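Local coordinates for putative uncharacterized protein PH0734 (PDB 3D79) that is of unknown function but carries a PUA domain behind a pre-PUA-like domain and probably binds RNA, at residues R96-E101 with I118-E123; D129-V134 with G145-S150; K22-Q27 with K39-K44. All coordinates share one frame; numbering follows the deposited sequence.

Contact 1: R96-E101 with I118-E123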
loop_
_atom_site.group_PDB
_atom_site.type_symbol
_atom_site.label_atom_id
_atom_site.label_comp_id
_atom_site.label_asym_id
_atom_site.label_seq_id
_atom_site.Cartn_x
_atom_site.Cartn_y
_atom_site.Cartn_z
ATOM N N ARG A 96 -8.547 -0.795 0.031
ATOM C CA ARG A 96 -8.374 -1.898 0.970
ATOM C C ARG A 96 -8.782 -3.243 0.381
ATOM O O ARG A 96 -9.732 -3.352 -0.403
ATOM C CB ARG A 96 -9.187 -1.658 2.254
ATOM C CG ARG A 96 -10.661 -1.999 2.102
ATOM C CD ARG A 96 -11.466 -1.652 3.345
ATOM N NE ARG A 96 -12.898 -1.847 3.122
ATOM C CZ ARG A 96 -13.698 -0.970 2.518
ATOM N NH1 ARG A 96 -13.219 0.185 2.062
ATOM N NH2 ARG A 96 -14.986 -1.251 2.355
ATOM N N VAL A 97 -8.035 -4.259 0.787
ATOM C CA VAL A 97 -8.410 -5.656 0.602
ATOM C C VAL A 97 -8.307 -6.286 1.981
ATOM O O VAL A 97 -7.221 -6.354 2.560
ATOM C CB VAL A 97 -7.472 -6.361 -0.400
ATOM C CG1 VAL A 97 -7.843 -7.832 -0.519
ATOM C CG2 VAL A 97 -7.541 -5.665 -1.761
ATOM N N VAL A 98 -9.446 -6.705 2.531
ATOM C CA VAL A 98 -9.485 -7.237 3.895
ATOM C C VAL A 98 -9.546 -8.759 3.858
ATOM O O VAL A 98 -10.415 -9.320 3.190
ATOM C CB VAL A 98 -10.694 -6.687 4.688
ATOM C CG1 VAL A 98 -10.542 -7.025 6.159
ATOM C CG2 VAL A 98 -10.795 -5.172 4.500
ATOM N N VAL A 99 -8.626 -9.402 4.575
ATOM C CA VAL A 99 -8.529 -10.871 4.597
ATOM C C VAL A 99 -8.831 -11.479 5.969
ATOM O O VAL A 99 -8.688 -10.815 7.008
ATOM C CB VAL A 99 -7.142 -11.389 4.089
ATOM C CG1 VAL A 99 -6.887 -10.944 2.656
ATOM C CG2 VAL A 99 -6.008 -10.969 5.009
ATOM N N ASP A 100 -9.250 -12.744 5.956
ATOM C CA ASP A 100 -9.497 -13.491 7.189
ATOM C C ASP A 100 -8.196 -13.974 7.835
ATOM O O ASP A 100 -7.127 -13.880 7.228
ATOM C CB ASP A 100 -10.525 -14.632 6.997
ATOM C CG ASP A 100 -10.113 -15.687 5.953
ATOM O OD1 ASP A 100 -8.913 -15.887 5.665
ATOM O OD2 ASP A 100 -11.031 -16.361 5.436
ATOM N N GLU A 101 -8.288 -14.481 9.064
ATOM C CA GLU A 101 -7.089 -14.872 9.820
ATOM C C GLU A 101 -6.324 -16.031 9.178
ATOM O O GLU A 101 -5.102 -16.113 9.307
ATOM C CB GLU A 101 -7.427 -15.178 11.287
ATOM C CG GLU A 101 -8.444 -16.296 11.491
ATOM C CD GLU A 101 -8.821 -16.482 12.952
ATOM O OE1 GLU A 101 -10.009 -16.761 13.223
ATOM O OE2 GLU A 101 -7.939 -16.334 13.830
ATOM N N ILE A 118 -10.662 -13.376 1.124
ATOM C CA ILE A 118 -11.067 -11.968 1.166
ATOM C C ILE A 118 -12.454 -11.823 1.783
ATOM O O ILE A 118 -13.424 -12.402 1.286
ATOM C CB ILE A 118 -11.007 -11.319 -0.243
ATOM C CG1 ILE A 118 -9.554 -11.279 -0.733
ATOM C CG2 ILE A 118 -11.621 -9.900 -0.232
ATOM C CD1 ILE A 118 -9.383 -10.836 -2.167
ATOM N N VAL A 119 -12.535 -11.027 2.851
ATOM C CA VAL A 119 -13.801 -10.783 3.557
ATOM C C VAL A 119 -14.448 -9.440 3.183
ATOM O O VAL A 119 -15.651 -9.239 3.396
ATOM C CB VAL A 119 -13.652 -10.913 5.094
ATOM C CG1 VAL A 119 -13.267 -12.338 5.478
ATOM C CG2 VAL A 119 -12.649 -9.917 5.646
ATOM N N ASP A 120 -13.648 -8.524 2.640
ATOM C CA ASP A 120 -14.147 -7.228 2.183
ATOM C C ASP A 120 -13.102 -6.597 1.281
ATOM O O ASP A 120 -11.926 -6.935 1.360
ATOM C CB ASP A 120 -14.424 -6.298 3.375
ATOM C CG ASP A 120 -15.138 -5.019 2.972
ATOM O OD1 ASP A 120 -15.931 -5.055 2.008
ATOM O OD2 ASP A 120 -14.901 -3.969 3.623
ATOM N N ALA A 121 -13.552 -5.688 0.421
ATOM C CA ALA A 121 -12.674 -4.934 -0.462
ATOM C C ALA A 121 -13.365 -3.635 -0.836
ATOM O O ALA A 121 -14.593 -3.561 -0.853
ATOM C CB ALA A 121 -12.337 -5.754 -1.721
ATOM N N ASP A 122 -12.574 -2.608 -1.110
ATOM C CA ASP A 122 -13.106 -1.345 -1.602
ATOM C C ASP A 122 -13.703 -1.553 -2.992
ATOM O O ASP A 122 -12.995 -1.918 -3.924
ATOM C CB ASP A 122 -11.986 -0.302 -1.634
ATOM C CG ASP A 122 -12.404 1.000 -2.294
ATOM O OD1 ASP A 122 -13.621 1.283 -2.380
ATOM O OD2 ASP A 122 -11.497 1.742 -2.715
ATOM N N GLU A 123 -15.007 -1.321 -3.128
ATOM C CA GLU A 123 -15.675 -1.513 -4.424
ATOM C C GLU A 123 -15.162 -0.550 -5.503
ATOM O O GLU A 123 -15.393 -0.758 -6.696
ATOM C CB GLU A 123 -17.195 -1.432 -4.270
ATOM C CG GLU A 123 -17.766 -2.543 -3.384
ATOM C CD GLU A 123 -19.172 -2.965 -3.772
ATOM O OE1 GLU A 123 -19.717 -2.429 -4.764
ATOM O OE2 GLU A 123 -19.732 -3.846 -3.079
HETATM O O HOH W 1 -14.783 1.676 0.240
#
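Val98 pairs with both Val119 and Asp120 where strands 96-99 and 118-121 run antiparallel in the PUA domain, a classic beta bulge. Val98 O takes a hydrogen bond from Val119 N at 2.7 Å and a weak one from Asp120 N at 3.4 Å, while Val98 N gives one to Asp120 O. Asp122 N closes the far end on Arg96 O. On the face of Val97 and Val99, Ile118 lays CD1 against Val97 CG1 at 3.8 Å, under Met154 of helix 151-156. On the other, Val98 CG1 packs on Val119 CG2 at 3.6 Å, and Arg96, extended from CG to NE, grips Asp120 side-on. NE and NH2 each lie 3.0 Å from Asp120 OD2, which sits in the guanidinium plane; both nitrogens come from the same face of the carboxylate. NH1 binds Trp93 O and a water that bridges to Asp122 OD1, while Asp122 OD2 accepts from Arg95 N. An alanine in place of Arg96 would probably leave the Asp120 carboxylate without its charged mate and break the water link. One face is thus apolar, the other combines valine packing with a salt bridge, and two donors on one oxygen probably favour a negatively charged Asp120.

Contact 2: D129-V134 with G145-S150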
loop_
_atom_site.group_PDB
_atom_site.type_symbol
_atom_site.label_atom_id
_atom_site.label_comp_id
_atom_site.label_asym_id
_atom_site.label_seq_id
_atom_site.Cartn_x
_atom_site.Cartn_y
_atom_site.Cartn_z
ATOM N N ASP A 129 -5.204 -1.549 -10.257
ATOM C CA ASP A 129 -5.034 -0.581 -9.161
ATOM C C ASP A 129 -4.071 -1.098 -8.108
ATOM O O ASP A 129 -4.076 -2.294 -7.788
ATOM C CB ASP A 129 -6.378 -0.288 -8.475
ATOM C CG ASP A 129 -7.267 0.677 -9.257
ATOM O OD1 ASP A 129 -6.851 1.199 -10.316
ATOM O OD2 ASP A 129 -8.399 0.926 -8.788
ATOM N N PHE A 130 -3.258 -0.197 -7.555
ATOM C CA PHE A 130 -2.497 -0.477 -6.344
ATOM C C PHE A 130 -3.486 -0.642 -5.199
ATOM O O PHE A 130 -4.431 0.139 -5.072
ATOM C CB PHE A 130 -1.593 0.701 -5.984
ATOM C CG PHE A 130 -0.257 0.696 -6.661
ATOM C CD1 PHE A 130 0.513 -0.462 -6.733
ATOM C CD2 PHE A 130 0.252 1.875 -7.190
ATOM C CE1 PHE A 130 1.764 -0.449 -7.349
ATOM C CE2 PHE A 130 1.496 1.901 -7.806
ATOM C CZ PHE A 130 2.257 0.735 -7.882
ATOM N N VAL A 131 -3.261 -1.651 -4.365
ATOM C CA VAL A 131 -4.123 -1.898 -3.206
ATOM C C VAL A 131 -3.265 -2.229 -1.990
ATOM O O VAL A 131 -2.095 -2.578 -2.130
ATOM C CB VAL A 131 -5.130 -3.059 -3.459
ATOM C CG1 VAL A 131 -6.141 -2.684 -4.560
ATOM C CG2 VAL A 131 -4.409 -4.374 -3.778
ATOM N N PHE A 132 -3.834 -2.107 -0.792
ATOM C CA PHE A 132 -3.187 -2.677 0.380
ATOM C C PHE A 132 -4.047 -3.786 0.963
ATOM O O PHE A 132 -5.261 -3.826 0.745
ATOM C CB PHE A 132 -2.848 -1.623 1.450
ATOM C CG PHE A 132 -4.049 -1.028 2.117
ATOM C CD1 PHE A 132 -4.560 -1.586 3.283
ATOM C CD2 PHE A 132 -4.674 0.094 1.578
ATOM C CE1 PHE A 132 -5.686 -1.044 3.897
ATOM C CE2 PHE A 132 -5.792 0.648 2.193
ATOM C CZ PHE A 132 -6.296 0.073 3.352
ATOM N N VAL A 133 -3.395 -4.677 1.701
ATOM C CA VAL A 133 -4.031 -5.855 2.271
ATOM C C VAL A 133 -3.989 -5.722 3.785
ATOM O O VAL A 133 -2.928 -5.485 4.352
ATOM C CB VAL A 133 -3.297 -7.147 1.843
ATOM C CG1 VAL A 133 -4.034 -8.383 2.360
ATOM C CG2 VAL A 133 -3.148 -7.203 0.316
ATOM N N VAL A 134 -5.147 -5.865 4.428
ATOM C CA VAL A 134 -5.228 -5.793 5.894
ATOM C C VAL A 134 -6.007 -6.977 6.436
ATOM O O VAL A 134 -6.922 -7.464 5.775
ATOM C CB VAL A 134 -5.900 -4.481 6.388
ATOM C CG1 VAL A 134 -4.923 -3.321 6.295
ATOM C CG2 VAL A 134 -7.191 -4.199 5.619
ATOM N N GLY A 145 0.030 -4.328 -3.138
ATOM C CA GLY A 145 0.097 -5.010 -4.427
ATOM C C GLY A 145 -0.812 -4.452 -5.492
ATOM O O GLY A 145 -1.337 -3.342 -5.375
ATOM N N ILE A 146 -0.985 -5.243 -6.546
ATOM C CA ILE A 146 -1.778 -4.860 -7.697
ATOM C C ILE A 146 -3.010 -5.746 -7.772
ATOM O O ILE A 146 -2.902 -6.981 -7.728
ATOM C CB ILE A 146 -0.965 -5.009 -9.010
ATOM C CG1 ILE A 146 0.335 -4.201 -8.920
ATOM C CG2 ILE A 146 -1.815 -4.592 -10.219
ATOM C CD1 ILE A 146 1.282 -4.392 -10.097
ATOM N N ALA A 147 -4.174 -5.111 -7.881
ATOM C CA ALA A 147 -5.439 -5.823 -8.013
ATOM C C ALA A 147 -5.505 -6.586 -9.329
ATOM O O ALA A 147 -5.218 -6.033 -10.393
ATOM C CB ALA A 147 -6.595 -4.860 -7.923
ATOM N N LEU A 148 -5.870 -7.864 -9.238
ATOM C CA LEU A 148 -6.083 -8.711 -10.423
ATOM C C LEU A 148 -7.574 -8.906 -10.684
ATOM O O LEU A 148 -7.978 -9.540 -11.673
ATOM C CB LEU A 148 -5.383 -10.065 -10.253
ATOM C CG LEU A 148 -3.896 -10.065 -9.884
ATOM C CD1 LEU A 148 -3.422 -11.475 -9.616
ATOM C CD2 LEU A 148 -3.039 -9.391 -10.944
ATOM N N MET A 149 -8.387 -8.360 -9.782
ATOM C CA MET A 149 -9.840 -8.345 -9.890
ATOM C C MET A 149 -10.327 -6.964 -9.457
ATOM O O MET A 149 -9.634 -6.264 -8.721
ATOM C CB MET A 149 -10.461 -9.381 -8.948
ATOM C CG MET A 149 -10.079 -10.832 -9.204
ATOM S SD MET A 149 -10.653 -11.865 -7.842
ATOM C CE MET A 149 -10.409 -13.507 -8.531
ATOM N N SER A 150 -11.524 -6.578 -9.888
ATOM C CA SER A 150 -12.163 -5.390 -9.327
ATOM C C SER A 150 -12.528 -5.665 -7.864
ATOM O O SER A 150 -12.611 -6.826 -7.448
ATOM C CB SER A 150 -13.417 -5.028 -10.117
ATOM O OG SER A 150 -14.447 -5.972 -9.868
#
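Val131 meets Gly145 as an antiparallel hydrogen-bonded pair in the hairpin of strands 130-135 and 141-147. Val131 N donates to Gly145 O at 2.8 Å, and Gly145 N returns the bond to Val131 O at 2.9 Å. Two residues along, Ala147 N gives Asp129 O a nearly straight bond, with an N-H...O angle of 176°. Phe130 and Ile146, between these bonds, form the non-hydrogen-bonded pair.

The side chain of Val131 can be followed outward from CB, where its two methyls part. CG1 stands anti to the carbonyl carbon (chi1 -66°) and reaches Ala147 CB at 4.0 Å. CG2 sits between the backbone N and the carbonyl carbon, and meets the peptide of Gly145, with Gly145 O 3.6 Å away. A branched residue therefore serves two neighbours at once, and the small Ala147 suits its place, since its methyl also packs near Asp129 O. Val97 and Val163 touch Val131 as well, which places it in the buried interior of the PUA domain.

On the other face, Phe130 brings the edge of its ring to Gly145 O, which lies in the ring plane, with CD1 at 3.7 Å. Ile146 CG1 approaches Phe130 CE1 obliquely at 4.3 Å, a looser apolar contact. The ring also meets that of Phe75, from the strand 73-76 of the pre-PUA-like region, so Phe130 bridges the two parts of the protein.

Gly145 O, besides accepting from Val131 N, lies by Phe130 CA and the ring edge. The almost fully extended backbone of Gly145 is a shape glycine takes easily. Three backbone hydrogen bonds pair the peptide groups and fix the register. The side chains add apolar contacts: Val131 and Ala147 pack on one face, and Phe130 on the other turns to Phe75.

Contact 3: K22-Q27 with K39-K44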
loop_
_atom_site.group_PDB
_atom_site.type_symbol
_atom_site.label_atom_id
_atom_site.label_comp_id
_atom_site.label_asym_id
_atom_site.label_seq_id
_atom_site.Cartn_x
_atom_site.Cartn_y
_atom_site.Cartn_z
ATOM N N LYS A 22 4.638 17.150 -6.115
ATOM C CA LYS A 22 3.272 17.448 -6.519
ATOM C C LYS A 22 2.615 16.257 -7.215
ATOM O O LYS A 22 1.429 15.996 -7.014
ATOM C CB LYS A 22 3.229 18.700 -7.390
ATOM C CG LYS A 22 3.498 19.969 -6.596
ATOM C CD LYS A 22 3.400 21.204 -7.470
ATOM C CE LYS A 22 3.632 22.470 -6.648
ATOM N NZ LYS A 22 3.552 23.679 -7.527
ATOM N N GLU A 23 3.389 15.533 -8.016
ATOM C CA GLU A 23 2.852 14.352 -8.697
ATOM C C GLU A 23 2.522 13.229 -7.709
ATOM O O GLU A 23 1.530 12.523 -7.891
ATOM C CB GLU A 23 3.789 13.874 -9.816
ATOM C CG GLU A 23 3.235 12.745 -10.719
ATOM C CD GLU A 23 1.787 12.939 -11.197
ATOM O OE1 GLU A 23 1.382 14.064 -11.593
ATOM O OE2 GLU A 23 1.052 11.928 -11.209
ATOM N N ILE A 24 3.332 13.071 -6.661
ATOM C CA ILE A 24 3.021 12.091 -5.614
ATOM C C ILE A 24 1.709 12.473 -4.927
ATOM O O ILE A 24 0.826 11.637 -4.752
ATOM C CB ILE A 24 4.180 11.913 -4.591
ATOM C CG1 ILE A 24 5.399 11.276 -5.274
ATOM C CG2 ILE A 24 3.719 11.062 -3.394
ATOM C CD1 ILE A 24 6.655 11.214 -4.402
ATOM N N ILE A 25 1.569 13.748 -4.567
ATOM C CA ILE A 25 0.329 14.234 -3.961
ATOM C C ILE A 25 -0.878 13.939 -4.857
ATOM O O ILE A 25 -1.915 13.467 -4.380
ATOM C CB ILE A 25 0.416 15.739 -3.639
ATOM C CG1 ILE A 25 1.445 15.970 -2.531
ATOM C CG2 ILE A 25 -0.956 16.297 -3.237
ATOM C CD1 ILE A 25 1.813 17.441 -2.334
ATOM N N ALA A 26 -0.729 14.214 -6.151
ATOM C CA ALA A 26 -1.786 13.951 -7.126
ATOM C C ALA A 26 -2.186 12.471 -7.131
ATOM O O ALA A 26 -3.373 12.143 -7.079
ATOM C CB ALA A 26 -1.340 14.393 -8.502
ATOM N N GLN A 27 -1.190 11.591 -7.155
ATOM C CA GLN A 27 -1.431 10.147 -7.146
ATOM C C GLN A 27 -2.151 9.698 -5.875
ATOM O O GLN A 27 -3.141 8.975 -5.942
ATOM C CB GLN A 27 -0.122 9.373 -7.321
ATOM C CG GLN A 27 0.462 9.435 -8.727
ATOM C CD GLN A 27 1.768 8.666 -8.856
ATOM O OE1 GLN A 27 1.895 7.543 -8.365
ATOM N NE2 GLN A 27 2.744 9.267 -9.531
ATOM N N LYS A 39 -2.599 14.073 4.891
ATOM C CA LYS A 39 -1.848 13.694 6.084
ATOM C C LYS A 39 -0.572 12.923 5.742
ATOM O O LYS A 39 0.384 12.941 6.514
ATOM C CB LYS A 39 -2.719 12.922 7.076
ATOM C CG LYS A 39 -3.639 13.833 7.897
ATOM C CD LYS A 39 -4.138 13.178 9.195
ATOM C CE LYS A 39 -2.998 12.736 10.123
ATOM N NZ LYS A 39 -1.935 13.767 10.340
ATOM N N MET A 40 -0.549 12.272 4.580
ATOM C CA MET A 40 0.634 11.521 4.155
ATOM C C MET A 40 1.731 12.415 3.590
ATOM O O MET A 40 2.912 12.125 3.757
ATOM C CB MET A 40 0.273 10.484 3.099
ATOM C CG MET A 40 -0.571 9.334 3.601
ATOM S SD MET A 40 -1.082 8.362 2.179
ATOM C CE MET A 40 -1.932 7.001 2.982
ATOM N N LEU A 41 1.334 13.480 2.900
ATOM C CA LEU A 41 2.283 14.366 2.220
ATOM C C LEU A 41 1.647 15.706 1.864
ATOM O O LEU A 41 0.545 15.759 1.313
ATOM C CB LEU A 41 2.804 13.694 0.939
ATOM C CG LEU A 41 3.736 14.480 0.006
ATOM C CD1 LEU A 41 5.043 14.826 0.687
ATOM C CD2 LEU A 41 4.004 13.711 -1.282
ATOM N N ASN A 42 2.353 16.790 2.161
ATOM C CA ASN A 42 1.935 18.098 1.671
ATOM C C ASN A 42 3.042 18.744 0.859
ATOM O O ASN A 42 4.209 18.345 0.960
ATOM C CB ASN A 42 1.453 19.002 2.811
ATOM C CG ASN A 42 2.561 19.420 3.732
ATOM O OD1 ASN A 42 3.358 20.309 3.407
ATOM N ND2 ASN A 42 2.612 18.805 4.913
ATOM N N LYS A 43 2.676 19.741 0.059
ATOM C CA LYS A 43 3.594 20.308 -0.937
ATOM C C LYS A 43 4.785 21.061 -0.347
ATOM O O LYS A 43 5.667 21.502 -1.081
ATOM C CB LYS A 43 2.840 21.194 -1.932
ATOM C CG LYS A 43 2.371 22.522 -1.355
ATOM C CD LYS A 43 1.567 23.303 -2.374
ATOM C CE LYS A 43 1.280 24.704 -1.855
ATOM N NZ LYS A 43 0.272 25.397 -2.690
ATOM N N LYS A 44 4.802 21.215 0.977
ATOM C CA LYS A 44 5.898 21.918 1.644
ATOM C C LYS A 44 6.873 20.983 2.362
ATOM O O LYS A 44 7.891 21.438 2.879
ATOM C CB LYS A 44 5.349 22.982 2.617
ATOM C CG LYS A 44 4.340 23.926 1.965
ATOM C CD LYS A 44 3.958 25.119 2.831
ATOM C CE LYS A 44 2.779 25.850 2.198
ATOM N NZ LYS A 44 2.347 27.087 2.916
#
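Helix-to-loop packing in the pre-PUA-like domain joins helix 18-32 to the chain leaving helix 34-40, with Leu41 as the bridge between them. Leu41 is the first residue to depart from helical backbone angles, and its side chain points toward the other segment. CG lies anti to the backbone N (chi1 176°), and beyond it CD2 fits between two isoleucines of the helix. It meets Ile24 CG2 at 3.4 Å, tighter than usual for carbons, and Ile25 CG1 at 3.6 Å. Leu41 crosses each isoleucine at about a right angle. Leucine suits this place because one methyl, CD2, reaches both isoleucines once chi1 has carried CG out toward the helix.

Ile25 extends further along the loop: its CD1 lies 3.4 Å from Lys43 N and 3.9 Å from Lys43 CB. Lys43 thus offers backbone and the base of its side chain, while its extended chain leads the amino group away. Next to it, Asn42 OD1 accepts a hydrogen bond from Lys44 N at 3.0 Å, an Asx turn that shapes the loop. Ile24 and Leu41 also touch strand 56-61, through Ile59 and Val61. No hydrogen bond joins the two segments, so their mutual hold rests on apolar packing, with the lysine-rich loop at its outer side.

From the N terminus, contact 3 closes first, joining helix 18-32 to the chain just past helix 34-40 within the pre-PUA-like range. Contact 1 follows in the PUA range, bringing strand 96-99 against strand 118-121 around an intervening loop that includes helix 104-108. Contact 2 then closes the hairpin of strands 130-135 and 141-147. The three lie in series, none nested in or crossing another. Contacts 1 and 2 share one sheet, because strands 96-99 and 130-135 are neighbours in it and run parallel, and their centres are about 10 Å apart. Contact 3 stands apart, its centre about 26 Å from that of contact 1 and 21 Å from that of contact 2.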